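Local coordinates for protein thermostable carboxypeptidase 1 (Pyrococcus furiosus, PDB 1KA2) that removes amino acids one after another from the C-terminus of peptides with broad specificity, as a homodimeric, cobalt-dependent metallocarboxypeptidase of the M32 family, at residues L61-K74 / V87-A99. Residues are numbered along the deposited sequence; the frame is centred on the assembly and turned at random.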
loop_
_atom_site.group_PDB
_atom_site.type_symbol
_atom_site.label_atom_id
_atom_site.label_comp_id
_atom_site.label_asym_id
_atom_site.label_seq_id
_atom_site.Cartn_x
_atom_site.Cartn_y
_atom_site.Cartn_z
ATOM N N LEU A 61 12.945 -18.815 2.917
ATOM C CA LEU A 61 12.474 -20.036 2.290
ATOM C C LEU A 61 13.554 -21.113 2.285
ATOM O O LEU A 61 13.254 -22.304 2.376
ATOM C CB LEU A 61 12.037 -19.759 0.851
ATOM C CG LEU A 61 11.406 -20.931 0.097
ATOM C CD1 LEU A 61 10.078 -21.300 0.764
ATOM C CD2 LEU A 61 11.182 -20.551 -1.360
ATOM N N LEU A 62 14.812 -20.697 2.186
ATOM C CA LEU A 62 15.907 -21.656 2.141
ATOM C C LEU A 62 16.674 -21.821 3.450
ATOM O O LEU A 62 17.763 -22.385 3.469
ATOM C CB LEU A 62 16.868 -21.290 1.003
ATOM C CG LEU A 62 16.477 -21.705 -0.423
ATOM C CD1 LEU A 62 15.040 -21.331 -0.709
ATOM C CD2 LEU A 62 17.415 -21.034 -1.422
ATOM N N HIS A 63 16.110 -21.336 4.549
ATOM C CA HIS A 63 16.777 -21.480 5.836
ATOM C C HIS A 63 16.827 -22.977 6.166
ATOM O O HIS A 63 15.860 -23.697 5.940
ATOM C CB HIS A 63 16.001 -20.724 6.915
ATOM C CG HIS A 63 16.749 -20.581 8.202
ATOM N ND1 HIS A 63 17.054 -21.654 9.010
ATOM C CD2 HIS A 63 17.286 -19.491 8.800
ATOM C CE1 HIS A 63 17.750 -21.232 10.051
ATOM N NE2 HIS A 63 17.905 -19.924 9.948
ATOM N N PRO A 64 17.961 -23.467 6.698
ATOM C CA PRO A 64 18.088 -24.891 7.040
ATOM C C PRO A 64 16.891 -25.444 7.820
ATOM O O PRO A 64 16.391 -26.533 7.527
ATOM C CB PRO A 64 19.378 -24.933 7.854
ATOM C CG PRO A 64 20.194 -23.840 7.227
ATOM C CD PRO A 64 19.181 -22.728 7.067
ATOM N N GLU A 65 16.438 -24.687 8.810
ATOM C CA GLU A 65 15.302 -25.095 9.619
ATOM C C GLU A 65 14.073 -25.373 8.761
ATOM O O GLU A 65 13.462 -26.443 8.859
ATOM C CB GLU A 65 14.970 -24.009 10.635
ATOM C CG GLU A 65 16.045 -23.789 11.669
ATOM C CD GLU A 65 15.710 -22.639 12.590
ATOM O OE1 GLU A 65 14.560 -22.593 13.079
ATOM O OE2 GLU A 65 16.589 -21.781 12.827
ATOM N N PHE A 66 13.714 -24.412 7.917
ATOM C CA PHE A 66 12.550 -24.569 7.062
ATOM C C PHE A 66 12.724 -25.746 6.101
ATOM O O PHE A 66 11.840 -26.595 5.982
ATOM C CB PHE A 66 12.289 -23.282 6.272
ATOM C CG PHE A 66 10.914 -23.214 5.662
ATOM C CD1 PHE A 66 9.794 -23.003 6.459
ATOM C CD2 PHE A 66 10.737 -23.391 4.301
ATOM C CE1 PHE A 66 8.517 -22.972 5.903
ATOM C CE2 PHE A 66 9.474 -23.365 3.739
ATOM C CZ PHE A 66 8.361 -23.154 4.542
ATOM N N VAL A 67 13.861 -25.802 5.417
ATOM C CA VAL A 67 14.096 -26.893 4.485
ATOM C C VAL A 67 14.080 -28.242 5.201
ATOM O O VAL A 67 13.484 -29.200 4.698
ATOM C CB VAL A 67 15.441 -26.728 3.728
ATOM C CG1 VAL A 67 15.639 -27.891 2.765
ATOM C CG2 VAL A 67 15.453 -25.410 2.965
ATOM N N ASN A 68 14.723 -28.327 6.366
ATOM C CA ASN A 68 14.747 -29.584 7.128
ATOM C C ASN A 68 13.324 -30.062 7.439
ATOM O O ASN A 68 13.014 -31.240 7.297
ATOM C CB ASN A 68 15.525 -29.426 8.452
ATOM C CG ASN A 68 17.043 -29.335 8.253
ATOM O OD1 ASN A 68 17.597 -29.873 7.286
ATOM N ND2 ASN A 68 17.722 -28.675 9.191
ATOM N N LEU A 69 12.467 -29.138 7.863
ATOM C CA LEU A 69 11.082 -29.462 8.189
ATOM C C LEU A 69 10.314 -30.029 6.998
ATOM O O LEU A 69 9.589 -31.018 7.131
ATOM C CB LEU A 69 10.358 -28.220 8.721
ATOM C CG LEU A 69 10.670 -27.820 10.165
ATOM C CD1 LEU A 69 9.827 -26.623 10.565
ATOM C CD2 LEU A 69 10.376 -28.995 11.085
ATOM N N VAL A 70 10.473 -29.397 5.838
ATOM C CA VAL A 70 9.797 -29.839 4.623
ATOM C C VAL A 70 10.276 -31.235 4.233
ATOM O O VAL A 70 9.481 -32.091 3.842
ATOM C CB VAL A 70 10.054 -28.857 3.443
ATOM C CG1 VAL A 70 9.509 -29.441 2.138
ATOM C CG2 VAL A 70 9.396 -27.516 3.729
ATOM N N GLU A 71 11.579 -31.464 4.328
ATOM C CA GLU A 71 12.123 -32.773 3.999
ATOM C C GLU A 71 11.528 -33.807 4.941
ATOM O O GLU A 71 11.045 -34.855 4.506
ATOM C CB GLU A 71 13.650 -32.774 4.123
ATOM C CG GLU A 71 14.368 -32.616 2.793
ATOM C CD GLU A 71 13.993 -33.706 1.808
ATOM O OE1 GLU A 71 14.170 -34.894 2.151
ATOM O OE2 GLU A 71 13.522 -33.378 0.695
ATOM N N LYS A 72 11.558 -33.495 6.234
ATOM C CA LYS A 72 11.023 -34.381 7.256
ATOM C C LYS A 72 9.566 -34.750 6.982
ATOM O O LYS A 72 9.217 -35.931 6.928
ATOM C CB LYS A 72 11.134 -33.716 8.629
ATOM C CG LYS A 72 10.643 -34.574 9.786
ATOM C CD LYS A 72 10.675 -33.794 11.089
ATOM C CE LYS A 72 10.258 -34.654 12.268
ATOM N NZ LYS A 72 11.218 -35.769 12.502
ATOM N N ALA A 73 8.717 -33.739 6.813
ATOM C CA ALA A 73 7.297 -33.967 6.556
ATOM C C ALA A 73 7.099 -34.778 5.284
ATOM O O ALA A 73 6.186 -35.602 5.190
ATOM C CB ALA A 73 6.566 -32.636 6.441
ATOM N N LYS A 74 7.963 -34.538 4.305
ATOM C CA LYS A 74 7.891 -35.237 3.031
ATOM C C LYS A 74 8.102 -36.723 3.314
ATOM O O LYS A 74 7.728 -37.590 2.516
ATOM C CB LYS A 74 8.974 -34.696 2.091
ATOM C CG LYS A 74 8.899 -35.214 0.664
ATOM C CD LYS A 74 9.995 -34.598 -0.197
ATOM C CE LYS A 74 9.915 -35.130 -1.614
ATOM N NZ LYS A 74 10.934 -34.523 -2.501
ATOM N N VAL A 87 3.324 -29.653 1.491
ATOM C CA VAL A 87 4.642 -30.171 1.146
ATOM C C VAL A 87 4.933 -30.127 -0.355
ATOM O O VAL A 87 5.992 -29.652 -0.765
ATOM C CB VAL A 87 4.812 -31.623 1.652
ATOM C CG1 VAL A 87 6.204 -32.138 1.304
ATOM C CG2 VAL A 87 4.580 -31.676 3.164
ATOM N N ARG A 88 4.005 -30.606 -1.178
ATOM C CA ARG A 88 4.236 -30.595 -2.620
ATOM C C ARG A 88 4.595 -29.183 -3.061
ATOM O O ARG A 88 5.614 -28.964 -3.719
ATOM C CB ARG A 88 2.996 -31.055 -3.400
ATOM C CG ARG A 88 3.300 -31.388 -4.855
ATOM C CD ARG A 88 2.048 -31.510 -5.725
ATOM N NE ARG A 88 1.622 -30.232 -6.307
ATOM C CZ ARG A 88 0.811 -29.359 -5.711
ATOM N NH1 ARG A 88 0.321 -29.616 -4.504
ATOM N NH2 ARG A 88 0.479 -28.234 -6.328
ATOM N N VAL A 89 3.753 -28.229 -2.678
ATOM C CA VAL A 89 3.953 -26.831 -3.032
ATOM C C VAL A 89 5.280 -26.284 -2.511
ATOM O O VAL A 89 6.064 -25.702 -3.267
ATOM C CB VAL A 89 2.783 -25.959 -2.498
ATOM C CG1 VAL A 89 3.106 -24.472 -2.649
ATOM C CG2 VAL A 89 1.511 -26.303 -3.241
ATOM N N LEU A 90 5.539 -26.468 -1.223
ATOM C CA LEU A 90 6.776 -25.966 -0.649
ATOM C C LEU A 90 8.002 -26.692 -1.185
ATOM O O LEU A 90 9.070 -26.093 -1.316
ATOM C CB LEU A 90 6.728 -26.041 0.888
ATOM C CG LEU A 90 5.767 -25.033 1.545
ATOM C CD1 LEU A 90 5.765 -25.235 3.048
ATOM C CD2 LEU A 90 6.193 -23.606 1.209
ATOM N N ASP A 91 7.861 -27.973 -1.514
ATOM C CA ASP A 91 9.010 -28.710 -2.042
ATOM C C ASP A 91 9.389 -28.126 -3.403
ATOM O O ASP A 91 10.567 -27.937 -3.698
ATOM C CB ASP A 91 8.699 -30.206 -2.176
ATOM C CG ASP A 91 9.909 -31.012 -2.627
ATOM O OD1 ASP A 91 9.815 -31.690 -3.672
ATOM O OD2 ASP A 91 10.954 -30.958 -1.940
ATOM N N ARG A 92 8.388 -27.814 -4.217
ATOM C CA ARG A 92 8.630 -27.228 -5.534
ATOM C C ARG A 92 9.295 -25.850 -5.423
ATOM O O ARG A 92 10.159 -25.503 -6.238
ATOM C CB ARG A 92 7.315 -27.108 -6.297
ATOM C CG ARG A 92 7.408 -26.402 -7.641
ATOM C CD ARG A 92 6.029 -26.249 -8.273
ATOM N NE ARG A 92 6.002 -25.189 -9.279
ATOM C CZ ARG A 92 6.424 -25.313 -10.534
ATOM N NH1 ARG A 92 6.912 -26.468 -10.976
ATOM N NH2 ARG A 92 6.368 -24.263 -11.345
ATOM N N SER A 93 8.905 -25.070 -4.417
ATOM C CA SER A 93 9.476 -23.739 -4.231
ATOM C C SER A 93 10.922 -23.802 -3.780
ATOM O O SER A 93 11.781 -23.128 -4.344
ATOM C CB SER A 93 8.678 -22.941 -3.204
ATOM O OG SER A 93 7.370 -22.677 -3.659
ATOM N N ILE A 94 11.187 -24.594 -2.743
ATOM C CA ILE A 94 12.540 -24.732 -2.229
ATOM C C ILE A 94 13.430 -25.271 -3.337
ATOM O O ILE A 94 14.570 -24.843 -3.490
ATOM C CB ILE A 94 12.584 -25.688 -1.026
ATOM C CG1 ILE A 94 11.894 -25.026 0.169
ATOM C CG2 ILE A 94 14.033 -26.079 -0.705
ATOM C CD1 ILE A 94 11.785 -25.922 1.396
ATOM N N ARG A 95 12.889 -26.201 -4.113
ATOM C CA ARG A 95 13.622 -26.795 -5.221
ATOM C C ARG A 95 13.964 -25.710 -6.237
ATOM O O ARG A 95 15.134 -25.473 -6.537
ATOM C CB ARG A 95 12.781 -27.888 -5.896
ATOM C CG ARG A 95 13.616 -28.923 -6.646
ATOM C CD ARG A 95 12.774 -29.897 -7.466
ATOM N NE ARG A 95 12.392 -29.342 -8.765
ATOM C CZ ARG A 95 13.253 -29.057 -9.739
ATOM N NH1 ARG A 95 14.554 -29.273 -9.570
ATOM N NH2 ARG A 95 12.813 -28.555 -10.886
ATOM N N ILE A 96 12.945 -25.039 -6.762
ATOM C CA ILE A 96 13.170 -23.985 -7.742
ATOM C C ILE A 96 14.114 -22.918 -7.218
ATOM O O ILE A 96 15.014 -22.482 -7.924
ATOM C CB ILE A 96 11.867 -23.293 -8.133
ATOM C CG1 ILE A 96 10.905 -24.300 -8.750
ATOM C CG2 ILE A 96 12.163 -22.171 -9.109
ATOM C CD1 ILE A 96 9.523 -23.734 -8.981
ATOM N N ALA A 97 13.904 -22.499 -5.975
ATOM C CA ALA A 97 14.737 -21.470 -5.372
ATOM C C ALA A 97 16.217 -21.838 -5.262
ATOM O O ALA A 97 17.081 -20.981 -5.430
ATOM C CB ALA A 97 14.189 -21.100 -3.999
ATOM N N ARG A 98 16.531 -23.098 -4.976
ATOM C CA ARG A 98 17.942 -23.460 -4.860
ATOM C C ARG A 98 18.590 -23.993 -6.137
ATOM O O ARG A 98 19.733 -24.441 -6.111
ATOM C CB ARG A 98 18.152 -24.464 -3.722
ATOM C CG ARG A 98 17.359 -25.748 -3.832
ATOM C CD ARG A 98 17.670 -26.657 -2.646
ATOM N NE ARG A 98 16.726 -27.767 -2.531
ATOM C CZ ARG A 98 16.820 -28.736 -1.622
ATOM N NH1 ARG A 98 17.824 -28.731 -0.752
ATOM N NH2 ARG A 98 15.904 -29.700 -1.573
ATOM N N ALA A 99 17.863 -23.934 -7.252
ATOM C CA ALA A 99 18.385 -24.404 -8.533
ATOM C C ALA A 99 19.376 -23.387 -9.089
ATOM O O ALA A 99 20.363 -23.750 -9.737
ATOM C CB ALA A 99 17.239 -24.607 -9.521
#
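Lys74 and Asp91 make the salt bridge that joins these two helices, NZ of Lys74 standing 3.3 Å from OD1 of Asp91. The ammonium approaches from above the carboxylate plane, 50° out of it. A fully extended chain carries it there, with CG of Lys74 anti to the backbone N (chi1 -173°), and on the way Lys74 CB lies 3.9 Å from Val87 CG1. Glu71 OE2 is 4.4 Å from Asp91 OD2, so the lysine probably also offsets the repulsion between two acids. With an alanine at Asp91, the Lys74 ammonium would probably lose its mate and be freer to swing into solvent.

Beneath this salt bridge the packing is knobs-into-holes. Val70 sits among Val87, Leu90, Asp91 and Ile94, and Ile94 in turn sits among Leu61, Phe66, Val67 and Val70. The two knobs meet tip to tip, Val70 CG2 against Ile94 CD1 at 3.7 Å. Phe66 crosses Leu90 at about a right angle, its CZ 3.6 Å from Leu90 CD1. Where the chain turns into helix 64-74, Leu62 CD1 presses on Ala97 CB at a tight 3.4 Å. His63 N-caps that helix, ND1 accepting in the ring plane from Glu65 N.

The segment axes run 10.0 Å apart at 134°, making a splayed, roughly antiparallel helical hairpin away from the metal site. Helix 8-36 packs against both members, Ile13 touching Leu69 and Leu90, while salt bridges from Arg88 to Glu165 and from Arg92 to Asp161 of helix 155-163 tie down helix 81-99.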